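Local atomic coordinates of disulfide bond protein A (Staphylococcus aureus, PDB entry 3BCI), a protein that probably acts as a thiol:disulfide oxidoreductase of the DsbA subfamily, using a redox-active cysteine pair in oxidative protein folding. Residues K39-N44 with S168-L173; C23-E28 with D162-E167; Y49-L54 with D81-L86; A88-Q91 with E96-T99; H106-H111 with E115-I120. One frame throughout, in Å; residues are numbered along the deposited sequence. Where two conformers were deposited one is given.

Contact 1 (K39-N44 with S168-L173)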
# COMPACT_ATOMS: atom_id res chain seq x y z
N LYS A 39 -5.19 0.21 -14.32
CA LYS A 39 -5.95 0.62 -15.49
C LYS A 39 -7.06 -0.35 -15.88
O LYS A 39 -8.16 0.07 -16.21
CB LYS A 39 -5.01 0.80 -16.68
CG LYS A 39 -5.71 1.17 -17.98
CD LYS A 39 -4.72 1.44 -19.10
CE LYS A 39 -5.43 1.87 -20.37
NZ LYS A 39 -4.47 2.30 -21.42
N ASN A 40 -6.78 -1.64 -15.82
CA ASN A 40 -7.77 -2.62 -16.24
C ASN A 40 -8.69 -3.20 -15.18
O ASN A 40 -9.71 -3.80 -15.52
CB ASN A 40 -7.05 -3.77 -16.96
CG ASN A 40 -6.22 -3.28 -18.13
OD1 ASN A 40 -6.73 -2.61 -19.03
ND2 ASN A 40 -4.94 -3.61 -18.12
N TYR A 41 -8.37 -3.03 -13.90
CA TYR A 41 -9.23 -3.62 -12.89
C TYR A 41 -9.54 -2.79 -11.65
O TYR A 41 -10.61 -2.96 -11.06
CB TYR A 41 -8.66 -4.97 -12.42
CG TYR A 41 -8.77 -6.08 -13.44
CD1 TYR A 41 -7.72 -6.36 -14.31
CD2 TYR A 41 -9.93 -6.85 -13.53
CE1 TYR A 41 -7.83 -7.38 -15.26
CE2 TYR A 41 -10.04 -7.86 -14.48
CZ TYR A 41 -8.99 -8.12 -15.34
OH TYR A 41 -9.12 -9.13 -16.27
N ILE A 42 -8.63 -1.92 -11.23
CA ILE A 42 -8.87 -1.15 -10.02
C ILE A 42 -9.58 0.19 -10.22
O ILE A 42 -10.58 0.45 -9.56
CB ILE A 42 -7.55 -0.91 -9.25
CG1 ILE A 42 -6.84 -2.25 -9.00
CG2 ILE A 42 -7.86 -0.23 -7.92
CD1 ILE A 42 -5.46 -2.11 -8.38
N ASP A 43 -9.06 1.03 -11.10
CA ASP A 43 -9.68 2.33 -11.35
C ASP A 43 -11.06 2.25 -11.99
O ASP A 43 -11.87 3.17 -11.86
CB ASP A 43 -8.78 3.21 -12.21
CG ASP A 43 -7.55 3.67 -11.47
OD1 ASP A 43 -7.53 3.53 -10.24
OD2 ASP A 43 -6.61 4.18 -12.11
N ASN A 44 -11.33 1.15 -12.69
CA ASN A 44 -12.64 0.98 -13.32
C ASN A 44 -13.52 0.17 -12.37
O ASN A 44 -14.56 -0.38 -12.76
CB ASN A 44 -12.50 0.30 -14.68
CG ASN A 44 -11.77 -1.02 -14.61
OD1 ASN A 44 -11.41 -1.48 -13.53
ND2 ASN A 44 -11.56 -1.64 -15.77
N SER A 168 -0.53 -12.78 -14.69
CA SER A 168 -0.83 -13.84 -13.73
C SER A 168 -2.06 -13.44 -12.91
O SER A 168 -2.81 -14.30 -12.45
CB SER A 168 0.38 -14.08 -12.82
OG SER A 168 0.14 -15.20 -11.99
N TYR A 169 -2.25 -12.14 -12.72
CA TYR A 169 -3.42 -11.66 -11.98
C TYR A 169 -4.63 -11.80 -12.89
O TYR A 169 -5.67 -12.32 -12.50
CB TYR A 169 -3.26 -10.19 -11.60
CG TYR A 169 -2.20 -9.90 -10.57
CD1 TYR A 169 -2.55 -9.56 -9.26
CD2 TYR A 169 -0.84 -9.97 -10.90
CE1 TYR A 169 -1.57 -9.28 -8.31
CE2 TYR A 169 0.14 -9.70 -9.96
CZ TYR A 169 -0.23 -9.36 -8.66
OH TYR A 169 0.74 -9.10 -7.73
N GLU A 170 -4.47 -11.33 -14.12
CA GLU A 170 -5.52 -11.37 -15.13
C GLU A 170 -6.03 -12.80 -15.29
O GLU A 170 -7.23 -13.02 -15.50
CB GLU A 170 -4.97 -10.84 -16.45
CG GLU A 170 -6.00 -10.65 -17.54
CD GLU A 170 -5.44 -9.88 -18.72
OE1 GLU A 170 -4.39 -10.30 -19.26
OE2 GLU A 170 -6.04 -8.86 -19.10
N LYS A 171 -5.12 -13.76 -15.19
CA LYS A 171 -5.47 -15.17 -15.32
C LYS A 171 -6.52 -15.55 -14.28
O LYS A 171 -7.54 -16.16 -14.62
CB LYS A 171 -4.21 -16.02 -15.14
CG LYS A 171 -4.37 -17.49 -15.49
CD LYS A 171 -3.01 -18.15 -15.55
CE LYS A 171 -3.07 -19.60 -15.10
NZ LYS A 171 -1.71 -20.21 -15.06
N LEU A 172 -6.29 -15.18 -13.03
CA LEU A 172 -7.24 -15.48 -11.96
C LEU A 172 -8.53 -14.68 -12.07
O LEU A 172 -9.61 -15.15 -11.71
CB LEU A 172 -6.62 -15.20 -10.59
CG LEU A 172 -5.73 -16.28 -9.98
CD1 LEU A 172 -5.24 -15.84 -8.61
CD2 LEU A 172 -6.52 -17.57 -9.87
N LEU A 173 -8.42 -13.46 -12.59
CA LEU A 173 -9.57 -12.57 -12.72
C LEU A 173 -10.48 -12.88 -13.90
O LEU A 173 -11.64 -12.48 -13.89
CB LEU A 173 -9.09 -11.11 -12.80
CG LEU A 173 -8.37 -10.59 -11.55
CD1 LEU A 173 -7.73 -9.25 -11.84
CD2 LEU A 173 -9.35 -10.47 -10.39
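With CG anti to the carbonyl carbon (chi1 -71°), the ring of Tyr41 reaches from helix 24-42 to helix 166-174, where Leu173, turned the same way about its first torsion (chi1 -64°), lays a methyl on it. Both helices belong to the thioredoxin fold; one follows the first strand of its sheet and the other closes the chain. The two side chains run past each other in opposite directions, and Leu173 CD1 sits 3.5 Å from the centroid of the Tyr41 ring, only 5° off the normal, a nearly central CH-pi contact. Leu173 CB reaches the far part of the same ring, 3.8 Å from Tyr41 CE2. A branched aliphatic chain suits this place, because one methyl can sit over the middle of the ring while the rest of Leu173 packs on Ile155 and Val47. Tyrosine suits the other side, its flat face serving the apolar neighbour. In the same segment as Tyr41, Asn44 ND2 donates to Asn40 O from above the carbonyl plane. At the phenol edge, the extended Glu170 crosses the Tyr41 side chain at about a right angle and offers methylene rather than carboxylate, with Glu170 CG 3.7 Å from Tyr41 OH.

Contact 2 (C23-E28 with D162-E167)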
# COMPACT_ATOMS: atom_id res chain seq x y z
N CYS A 23 10.45 -2.57 1.29
CA CYS A 23 10.85 -3.80 0.63
C CYS A 23 11.16 -3.62 -0.85
O CYS A 23 10.31 -3.20 -1.64
CB CYS A 23 9.77 -4.86 0.83
SG CYS A 23 10.06 -6.38 -0.05
N PRO A 24 12.39 -3.96 -1.24
CA PRO A 24 12.85 -3.84 -2.63
C PRO A 24 12.01 -4.60 -3.65
O PRO A 24 11.70 -4.07 -4.71
CB PRO A 24 14.29 -4.35 -2.58
CG PRO A 24 14.71 -4.02 -1.17
CD PRO A 24 13.50 -4.43 -0.38
N TYR A 25 11.66 -5.84 -3.32
CA TYR A 25 10.86 -6.64 -4.24
C TYR A 25 9.44 -6.13 -4.36
O TYR A 25 8.80 -6.28 -5.39
CB TYR A 25 10.86 -8.12 -3.81
CG TYR A 25 12.17 -8.83 -4.09
CD1 TYR A 25 13.25 -8.17 -4.68
CD2 TYR A 25 12.34 -10.18 -3.76
CE1 TYR A 25 14.45 -8.82 -4.94
CE2 TYR A 25 13.54 -10.84 -4.01
CZ TYR A 25 14.59 -10.15 -4.60
OH TYR A 25 15.77 -10.81 -4.86
N CYS A 26 8.94 -5.53 -3.28
CA CYS A 26 7.59 -4.96 -3.27
C CYS A 26 7.56 -3.76 -4.23
O CYS A 26 6.56 -3.48 -4.88
CB CYS A 26 7.20 -4.52 -1.86
SG CYS A 26 6.96 -5.87 -0.71
N LYS A 27 8.69 -3.07 -4.31
CA LYS A 27 8.82 -1.91 -5.20
C LYS A 27 8.73 -2.42 -6.64
O LYS A 27 8.12 -1.80 -7.50
CB LYS A 27 10.17 -1.22 -4.94
CG LYS A 27 10.55 -0.11 -5.91
CD LYS A 27 11.88 0.52 -5.49
CE LYS A 27 12.32 1.62 -6.42
NZ LYS A 27 12.72 1.11 -7.76
N GLU A 28 9.35 -3.58 -6.88
CA GLU A 28 9.34 -4.20 -8.19
C GLU A 28 7.93 -4.60 -8.60
O GLU A 28 7.54 -4.41 -9.75
CB GLU A 28 10.21 -5.45 -8.19
CG GLU A 28 11.60 -5.23 -8.71
CD GLU A 28 12.47 -6.47 -8.56
OE1 GLU A 28 12.00 -7.57 -8.90
OE2 GLU A 28 13.62 -6.35 -8.12
N ASP A 162 2.52 -15.78 -10.10
CA ASP A 162 3.68 -14.90 -10.25
C ASP A 162 3.19 -13.48 -9.95
O ASP A 162 2.70 -12.78 -10.83
CB ASP A 162 4.23 -14.97 -11.67
CG ASP A 162 5.43 -14.08 -11.87
OD1 ASP A 162 5.81 -13.36 -10.92
OD2 ASP A 162 6.00 -14.09 -12.98
N PRO A 163 3.35 -13.03 -8.69
CA PRO A 163 2.91 -11.70 -8.26
C PRO A 163 3.60 -10.53 -8.95
O PRO A 163 3.20 -9.38 -8.77
CB PRO A 163 3.16 -11.73 -6.76
CG PRO A 163 4.42 -12.55 -6.67
CD PRO A 163 4.11 -13.70 -7.62
N TYR A 164 4.61 -10.82 -9.76
CA TYR A 164 5.34 -9.78 -10.47
C TYR A 164 4.84 -9.64 -11.90
O TYR A 164 5.25 -8.74 -12.62
CB TYR A 164 6.83 -10.10 -10.51
CG TYR A 164 7.46 -10.20 -9.14
CD1 TYR A 164 7.76 -9.06 -8.40
CD2 TYR A 164 7.74 -11.45 -8.57
CE1 TYR A 164 8.32 -9.15 -7.13
CE2 TYR A 164 8.30 -11.54 -7.30
CZ TYR A 164 8.59 -10.39 -6.59
OH TYR A 164 9.13 -10.47 -5.33
N ASP A 165 3.94 -10.53 -12.30
CA ASP A 165 3.42 -10.51 -13.66
C ASP A 165 1.93 -10.19 -13.74
O ASP A 165 1.09 -10.96 -13.28
CB ASP A 165 3.72 -11.86 -14.31
CG ASP A 165 3.17 -11.98 -15.71
OD1 ASP A 165 2.98 -10.94 -16.37
OD2 ASP A 165 2.96 -13.13 -16.15
N TYR A 166 1.61 -9.05 -14.33
CA TYR A 166 0.22 -8.63 -14.46
C TYR A 166 -0.66 -9.74 -15.04
O TYR A 166 -1.77 -9.96 -14.57
CB TYR A 166 0.12 -7.39 -15.35
CG TYR A 166 -1.28 -7.11 -15.85
CD1 TYR A 166 -2.28 -6.71 -14.97
CD2 TYR A 166 -1.61 -7.29 -17.19
CE1 TYR A 166 -3.59 -6.50 -15.42
CE2 TYR A 166 -2.90 -7.08 -17.65
CZ TYR A 166 -3.89 -6.68 -16.76
OH TYR A 166 -5.17 -6.48 -17.21
N GLU A 167 -0.16 -10.43 -16.07
CA GLU A 167 -0.93 -11.49 -16.71
C GLU A 167 -1.30 -12.62 -15.76
O GLU A 167 -2.26 -13.35 -16.00
CB GLU A 167 -0.18 -12.05 -17.92
CG GLU A 167 0.35 -10.97 -18.84
CD GLU A 167 0.63 -11.48 -20.24
OE1 GLU A 167 1.19 -12.58 -20.38
OE2 GLU A 167 0.29 -10.76 -21.20
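Tyr164 meets Tyr25 and Glu28 on the first turns of helix 24-42, the helix of the thioredoxin fold that starts at the Cys23–Cys26 redox pair. In 162-167, Asp162 begins a type I beta turn and also an Asx turn, its OD1 accepting from Tyr164 N at 3.0 Å. Pro163 follows, its ring-fixed phi fitting the second position of the turn. Next comes Tyr164, whose ring is long enough to bridge from this loop to the helix; with CG anti to the carbonyl carbon (chi1 -60°) it extends toward Tyr25, and Tyr164 CE1 also approaches Glu28 CB, at 4.3 Å. Pro151 touches both tyrosines. Asp165 ends the turn and caps helix 166-174 through a weak bond from Glu167 N to its OD1, a usual task for aspartate at an N-cap. No hydrogen bond crosses this surface contact. Tyr164 OH instead rests against carbon, 3.3 Å from Tyr25 CB, while the edge of its ring points at the helix backbone, Tyr164 CE1 lying 3.4 Å from Tyr25 O in the ring plane.

Contact 3 (Y49-L54 with D81-L86)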
# COMPACT_ATOMS: atom_id res chain seq x y z
N TYR A 49 -9.08 -3.54 -4.22
CA TYR A 49 -7.65 -3.71 -4.01
C TYR A 49 -7.32 -3.38 -2.57
O TYR A 49 -7.84 -2.40 -2.02
CB TYR A 49 -6.85 -2.79 -4.94
CG TYR A 49 -5.38 -2.69 -4.59
CD1 TYR A 49 -4.53 -3.80 -4.71
CD2 TYR A 49 -4.83 -1.50 -4.11
CE1 TYR A 49 -3.17 -3.71 -4.36
CE2 TYR A 49 -3.49 -1.41 -3.76
CZ TYR A 49 -2.66 -2.51 -3.89
OH TYR A 49 -1.33 -2.40 -3.55
N GLN A 50 -6.49 -4.21 -1.95
CA GLN A 50 -6.08 -3.98 -0.57
C GLN A 50 -4.60 -4.25 -0.41
O GLN A 50 -4.10 -5.30 -0.83
CB GLN A 50 -6.86 -4.88 0.40
CG GLN A 50 -6.34 -4.83 1.84
CD GLN A 50 -7.19 -5.60 2.83
OE1 GLN A 50 -7.92 -6.53 2.46
NE2 GLN A 50 -7.10 -5.24 4.11
N PHE A 51 -3.90 -3.29 0.18
CA PHE A 51 -2.47 -3.43 0.42
C PHE A 51 -2.32 -3.65 1.92
O PHE A 51 -2.80 -2.84 2.72
CB PHE A 51 -1.73 -2.15 0.00
CG PHE A 51 -0.24 -2.20 0.23
CD1 PHE A 51 0.55 -3.06 -0.52
CD2 PHE A 51 0.36 -1.40 1.19
CE1 PHE A 51 1.93 -3.12 -0.30
CE2 PHE A 51 1.73 -1.45 1.41
CZ PHE A 51 2.52 -2.31 0.66
N VAL A 52 -1.70 -4.76 2.30
CA VAL A 52 -1.50 -5.05 3.72
C VAL A 52 -0.01 -4.90 3.99
O VAL A 52 0.80 -5.69 3.50
CB VAL A 52 -1.94 -6.49 4.07
CG1 VAL A 52 -1.73 -6.75 5.56
CG2 VAL A 52 -3.41 -6.69 3.70
N ASN A 53 0.34 -3.89 4.78
CA ASN A 53 1.73 -3.57 5.10
C ASN A 53 2.21 -4.26 6.36
O ASN A 53 1.75 -3.96 7.46
CB ASN A 53 1.85 -2.06 5.27
CG ASN A 53 3.28 -1.57 5.20
OD1 ASN A 53 4.20 -2.23 5.68
ND2 ASN A 53 3.46 -0.39 4.61
N LEU A 54 3.16 -5.19 6.22
CA LEU A 54 3.69 -5.90 7.38
C LEU A 54 4.56 -5.01 8.27
O LEU A 54 4.83 -5.36 9.42
CB LEU A 54 4.48 -7.14 6.94
CG LEU A 54 3.68 -8.41 6.64
CD1 LEU A 54 2.89 -8.25 5.35
CD2 LEU A 54 4.63 -9.61 6.54
N ASP A 81 -1.57 6.72 -6.56
CA ASP A 81 -0.48 7.60 -6.97
C ASP A 81 0.49 7.73 -5.80
O ASP A 81 1.71 7.73 -5.98
CB ASP A 81 -0.98 9.00 -7.33
CG ASP A 81 -1.77 9.02 -8.62
OD1 ASP A 81 -1.49 8.21 -9.52
OD2 ASP A 81 -2.68 9.87 -8.72
N PHE A 82 -0.07 7.84 -4.60
CA PHE A 82 0.74 7.97 -3.40
C PHE A 82 1.64 6.74 -3.26
O PHE A 82 2.84 6.86 -3.00
CB PHE A 82 -0.16 8.07 -2.16
CG PHE A 82 0.61 8.27 -0.88
CD1 PHE A 82 1.19 9.49 -0.60
CD2 PHE A 82 0.79 7.21 0.01
CE1 PHE A 82 1.95 9.66 0.55
CE2 PHE A 82 1.54 7.37 1.16
CZ PHE A 82 2.13 8.59 1.43
N GLN A 83 1.04 5.57 -3.42
CA GLN A 83 1.75 4.32 -3.30
C GLN A 83 2.87 4.23 -4.33
O GLN A 83 4.02 3.93 -4.00
CB GLN A 83 0.75 3.17 -3.48
CG GLN A 83 1.25 1.82 -3.09
CD GLN A 83 0.11 0.85 -2.82
OE1 GLN A 83 -0.68 0.56 -3.71
NE2 GLN A 83 0.03 0.36 -1.59
N LYS A 84 2.55 4.53 -5.59
CA LYS A 84 3.55 4.49 -6.65
C LYS A 84 4.70 5.45 -6.36
O LYS A 84 5.87 5.08 -6.43
CB LYS A 84 2.92 4.85 -7.99
CG LYS A 84 3.91 4.94 -9.15
CD LYS A 84 3.19 5.10 -10.48
CE LYS A 84 2.44 6.41 -10.54
NZ LYS A 84 1.35 6.37 -11.56
N GLN A 85 4.35 6.69 -6.02
CA GLN A 85 5.34 7.71 -5.73
C GLN A 85 6.19 7.40 -4.50
O GLN A 85 7.37 7.76 -4.45
CB GLN A 85 4.66 9.08 -5.58
CG GLN A 85 4.16 9.66 -6.90
CD GLN A 85 3.34 10.93 -6.72
OE1 GLN A 85 3.70 11.82 -5.95
NE2 GLN A 85 2.23 11.02 -7.45
N LEU A 86 5.60 6.73 -3.51
CA LEU A 86 6.36 6.40 -2.31
C LEU A 86 7.36 5.28 -2.60
O LEU A 86 8.52 5.35 -2.20
CB LEU A 86 5.42 6.00 -1.16
CG LEU A 86 6.08 5.78 0.20
CD1 LEU A 86 6.90 7.02 0.58
CD2 LEU A 86 5.02 5.52 1.26
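This is a buried polar contact between an edge strand of the thioredoxin sheet and a helix packed over it, close to the centre of the chain. Strand 48-53 presents Tyr49 and Phe51, two residues apart and hence on the same side, to Gln83 of helix 79-88. Glutamine is long enough to span the gap: CG is anti to the backbone N (chi1 -167°) and the chain stays extended, which carries its amide to the two rings. The ends of that amide then do different work. Gln83 OE1 comes to the edge of the Tyr49 ring near its plane and lies 3.0 Å from Tyr49 OH, a possible hydrogen bond, since the phenol proton has another acceptor within reach. Ring and amide planes stand 80° apart. Gln83 NE2 lies over a face of Phe51, 3.1 Å above the ring plane and shifted toward the rim; its nearest ring atom is Phe51 CG at 3.2 Å. The amide plane is again steep to the ring, at 73°. An amide nitrogen over an aromatic face can be electrostatically favourable, though its firm partner lies elsewhere: NE2 donates to Tyr21 OH, and Tyr21 in turn meets the Phe51 ring. That bond, together with the one from Tyr49 if it forms, probably limits rotation of the buried amide.

Contact 4 (A88-Q91 with E96-T99)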
# COMPACT_ATOMS: atom_id res chain seq x y z
N ALA A 88 8.70 4.66 -5.35
CA ALA A 88 9.72 5.26 -6.21
C ALA A 88 10.82 5.98 -5.44
O ALA A 88 11.93 6.16 -5.95
CB ALA A 88 9.06 6.23 -7.20
N ALA A 89 10.53 6.40 -4.21
CA ALA A 89 11.52 7.11 -3.40
C ALA A 89 12.27 6.18 -2.45
O ALA A 89 13.07 6.63 -1.64
CB ALA A 89 10.83 8.21 -2.60
N GLN A 90 12.00 4.88 -2.56
CA GLN A 90 12.63 3.89 -1.69
C GLN A 90 14.16 4.01 -1.60
O GLN A 90 14.84 4.14 -2.61
CB GLN A 90 12.27 2.49 -2.17
CG GLN A 90 12.66 1.38 -1.20
CD GLN A 90 12.24 0.01 -1.68
OE1 GLN A 90 12.99 -0.69 -2.36
NE2 GLN A 90 11.01 -0.37 -1.35
N GLN A 91 14.67 3.96 -0.37
CA GLN A 91 16.12 4.04 -0.14
C GLN A 91 16.56 2.69 0.41
O GLN A 91 15.81 1.72 0.39
CB GLN A 91 16.44 5.13 0.89
CG GLN A 91 16.22 6.56 0.42
CD GLN A 91 17.21 6.98 -0.65
OE1 GLN A 91 18.40 6.66 -0.56
NE2 GLN A 91 16.74 7.71 -1.65
N GLU A 96 16.31 4.54 7.98
CA GLU A 96 14.96 4.86 8.41
C GLU A 96 14.56 6.07 7.57
O GLU A 96 14.36 7.17 8.09
CB GLU A 96 14.93 5.22 9.90
CG GLU A 96 15.61 4.21 10.80
CD GLU A 96 15.42 4.51 12.27
OE1 GLU A 96 15.20 5.69 12.61
OE2 GLU A 96 15.51 3.58 13.09
N TRP A 97 14.45 5.85 6.26
CA TRP A 97 14.11 6.91 5.33
C TRP A 97 12.65 7.37 5.34
O TRP A 97 12.33 8.43 4.81
CB TRP A 97 14.50 6.51 3.90
CG TRP A 97 13.78 5.30 3.37
CD1 TRP A 97 14.11 3.99 3.58
CD2 TRP A 97 12.62 5.29 2.54
NE1 TRP A 97 13.22 3.17 2.92
CE2 TRP A 97 12.30 3.94 2.28
CE3 TRP A 97 11.81 6.30 1.98
CZ2 TRP A 97 11.20 3.57 1.48
CZ3 TRP A 97 10.73 5.93 1.20
CH2 TRP A 97 10.43 4.57 0.95
N LEU A 98 11.76 6.57 5.93
CA LEU A 98 10.35 6.95 5.99
C LEU A 98 10.10 7.91 7.15
O LEU A 98 9.39 7.60 8.11
CB LEU A 98 9.46 5.71 6.14
CG LEU A 98 9.32 4.85 4.87
CD1 LEU A 98 8.71 3.50 5.21
CD2 LEU A 98 8.46 5.60 3.85
N THR A 99 10.69 9.10 7.04
CA THR A 99 10.56 10.13 8.06
C THR A 99 9.26 10.92 7.85
O THR A 99 8.67 10.88 6.77
CB THR A 99 11.73 11.11 7.99
OG1 THR A 99 11.69 11.80 6.73
CG2 THR A 99 13.07 10.36 8.09
O HOH W 1 13.80 0.44 1.96
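One face of the Trp97 indole is roofed mainly by backbone: Ala89 O, Gln90 CA and Gln91 N lie over it in succession, with the path of the chain following the length of the bicycle. Gln90 CA makes a CH-pi contact with the six-membered ring of Trp97, 3.8 Å from its centroid, and Gln91 CB makes another with the five-membered ring, 3.9 Å from its centroid. Trp97 CG sits between the backbone N and the carbonyl carbon (chi1 62°), and this turns the indole toward residues 88-91. Leu98 CG backs the opposite face, so the ring is held between two layers inside the loop joining helices 79-88 and 100-108. Gln90 CB and CG brush Trp97 CZ2 before the amide continues on, its NE2 binding Tyr21 O and Cys23 O, in the redox pair itself. A water accepts from Trp97 NE1 at 3.0 Å and donates to Gln91 O at 2.9 Å. Tryptophan suits the site because its broad surface supports an irregular chain through dispersion, while its one N-H is satisfied through water without a direct bond to the loop.

Contact 5 (H106-H111 with E115-I120)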
# COMPACT_ATOMS: atom_id res chain seq x y z
N HIS A 106 5.55 13.92 0.56
CA HIS A 106 4.83 13.10 -0.41
C HIS A 106 3.33 13.37 -0.38
O HIS A 106 2.67 13.37 -1.42
CB HIS A 106 5.14 11.63 -0.16
CG HIS A 106 6.42 11.18 -0.78
ND1 HIS A 106 6.48 10.18 -1.72
CD2 HIS A 106 7.69 11.64 -0.63
CE1 HIS A 106 7.73 10.04 -2.13
NE2 HIS A 106 8.48 10.91 -1.49
N ILE A 107 2.79 13.62 0.81
CA ILE A 107 1.36 13.91 0.91
C ILE A 107 1.06 15.22 0.18
O ILE A 107 0.07 15.32 -0.54
CB ILE A 107 0.93 14.02 2.40
CG1 ILE A 107 1.08 12.65 3.08
CG2 ILE A 107 -0.52 14.51 2.49
CD1 ILE A 107 0.94 12.68 4.59
N LYS A 108 1.93 16.21 0.34
CA LYS A 108 1.72 17.49 -0.32
C LYS A 108 1.88 17.37 -1.84
O LYS A 108 1.30 18.15 -2.59
CB LYS A 108 2.69 18.54 0.24
CG LYS A 108 2.44 18.87 1.71
CD LYS A 108 3.40 19.93 2.23
CE LYS A 108 3.10 20.28 3.68
NZ LYS A 108 4.06 21.28 4.21
N GLN A 109 2.66 16.39 -2.28
CA GLN A 109 2.87 16.18 -3.72
C GLN A 109 1.59 15.70 -4.39
O GLN A 109 1.50 15.70 -5.62
CB GLN A 109 3.97 15.14 -3.97
CG GLN A 109 5.38 15.65 -3.75
CD GLN A 109 6.42 14.56 -3.87
OE1 GLN A 109 7.61 14.80 -3.68
NE2 GLN A 109 5.98 13.34 -4.18
N LEU A 110 0.60 15.28 -3.60
CA LEU A 110 -0.66 14.82 -4.16
C LEU A 110 -1.52 16.01 -4.61
O LEU A 110 -2.44 15.87 -5.41
CB LEU A 110 -1.43 13.99 -3.13
CG LEU A 110 -0.75 12.71 -2.65
CD1 LEU A 110 -1.62 12.02 -1.62
CD2 LEU A 110 -0.49 11.78 -3.83
N HIS A 111 -1.21 17.18 -4.07
CA HIS A 111 -1.92 18.41 -4.41
C HIS A 111 -3.41 18.36 -4.15
O HIS A 111 -4.22 18.71 -5.02
CB HIS A 111 -1.66 18.78 -5.87
CG HIS A 111 -0.21 19.00 -6.17
ND1 HIS A 111 0.59 19.80 -5.39
CD2 HIS A 111 0.58 18.51 -7.15
CE1 HIS A 111 1.82 19.79 -5.87
NE2 HIS A 111 1.84 19.02 -6.94
N GLU A 115 -7.13 21.75 3.35
CA GLU A 115 -7.69 21.11 4.54
C GLU A 115 -7.63 19.58 4.52
O GLU A 115 -7.46 18.96 5.56
CB GLU A 115 -9.14 21.58 4.77
CG GLU A 115 -9.28 23.06 5.15
CD GLU A 115 -8.42 23.47 6.36
OE1 GLU A 115 -8.18 22.61 7.24
OE2 GLU A 115 -8.01 24.65 6.43
N THR A 116 -7.77 18.97 3.35
CA THR A 116 -7.71 17.51 3.27
C THR A 116 -6.27 17.10 3.58
O THR A 116 -6.02 16.15 4.31
CB THR A 116 -8.11 17.02 1.86
OG1 THR A 116 -9.48 17.35 1.62
CG2 THR A 116 -7.93 15.51 1.75
N GLU A 117 -5.34 17.85 3.02
CA GLU A 117 -3.92 17.63 3.22
C GLU A 117 -3.58 17.70 4.71
O GLU A 117 -2.93 16.80 5.24
CB GLU A 117 -3.14 18.70 2.46
CG GLU A 117 -1.64 18.69 2.65
CD GLU A 117 -0.97 19.78 1.83
OE1 GLU A 117 -1.01 19.69 0.59
OE2 GLU A 117 -0.43 20.73 2.42
N ASN A 118 -4.05 18.75 5.38
CA ASN A 118 -3.79 18.93 6.81
C ASN A 118 -4.41 17.80 7.63
O ASN A 118 -3.82 17.34 8.60
CB ASN A 118 -4.35 20.27 7.32
CG ASN A 118 -3.62 21.46 6.74
OD1 ASN A 118 -2.47 21.35 6.33
ND2 ASN A 118 -4.28 22.61 6.71
N LYS A 119 -5.60 17.38 7.22
CA LYS A 119 -6.32 16.31 7.91
C LYS A 119 -5.56 14.99 7.88
O LYS A 119 -5.49 14.27 8.88
CB LYS A 119 -7.70 16.14 7.28
CG LYS A 119 -8.56 15.05 7.88
CD LYS A 119 -9.96 15.07 7.27
CE LYS A 119 -9.91 14.92 5.75
NZ LYS A 119 -11.27 15.04 5.14
N ILE A 120 -4.98 14.67 6.73
CA ILE A 120 -4.21 13.44 6.56
C ILE A 120 -2.93 13.47 7.39
O ILE A 120 -2.61 12.50 8.09
CB ILE A 120 -3.84 13.24 5.07
CG1 ILE A 120 -5.10 12.92 4.27
CG2 ILE A 120 -2.77 12.15 4.93
CD1 ILE A 120 -4.90 12.94 2.76
O HOH W 2 -1.91 17.40 -0.76
O HOH W 3 0.18 20.50 -1.51
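A helical hairpin in the helical part of this DsbA-type thioredoxin protein brings residues 107 and 108 of helix 100-108 against helix 114-125. On its inner side the delta methyl of Ile107, CD1, meets the gamma methyl CG2 of Ile120 at 3.8 Å, the two chains crossing at a slant; isoleucine supplies apolar branches, with no polar group, to this buried interface. Phe82 and Tyr124 extend the apolar surroundings of Ile107, while Ala70 and Tyr74 border Ile120. The polar side is carried by Glu117. Its CG is anti to the backbone N (chi1 175°) and its chain extended, so the carboxylate reaches residues 107 and 108. The aliphatic part of Lys108 crosses Glu117 at about a right angle, with Lys108 CG 3.5 Å from Glu117 OE2; Lys108 NZ stays 4.9 Å from that OE2, though the opposite charges probably attract. A water joins the carboxylate to the backbone of Ile107, whose carbonyl already accepts from Leu110 N. As a second partner this water donates to Ile107 O at 2.9 Å, and it donates to Glu117 OE1 at 2.8 Å.

In the fold
Contacts 1 and 2 both join helix 24-42 to helix 166-174 or the turn before it, and Tyr166 touches Tyr41 between them. Contact 2 lies at the surface and contact 1 is partly buried; both rely on tyrosines but make no hydrogen bond across. Contacts 3 and 5 are buried, contact 3 being the one near the middle, its centre about 2 Å from that of the chain, and built on a glutamine amide between two rings. Gln85 and Leu86 connect it to the helical part, to His106 and Gln109 of contact 5 and to Trp97 of contact 4. Contacts 4 and 5 both include a bridging water, beside isoleucines in contact 5 and an indole in contact 4. Gln90 ties contact 4 to the cysteine end of contact 2.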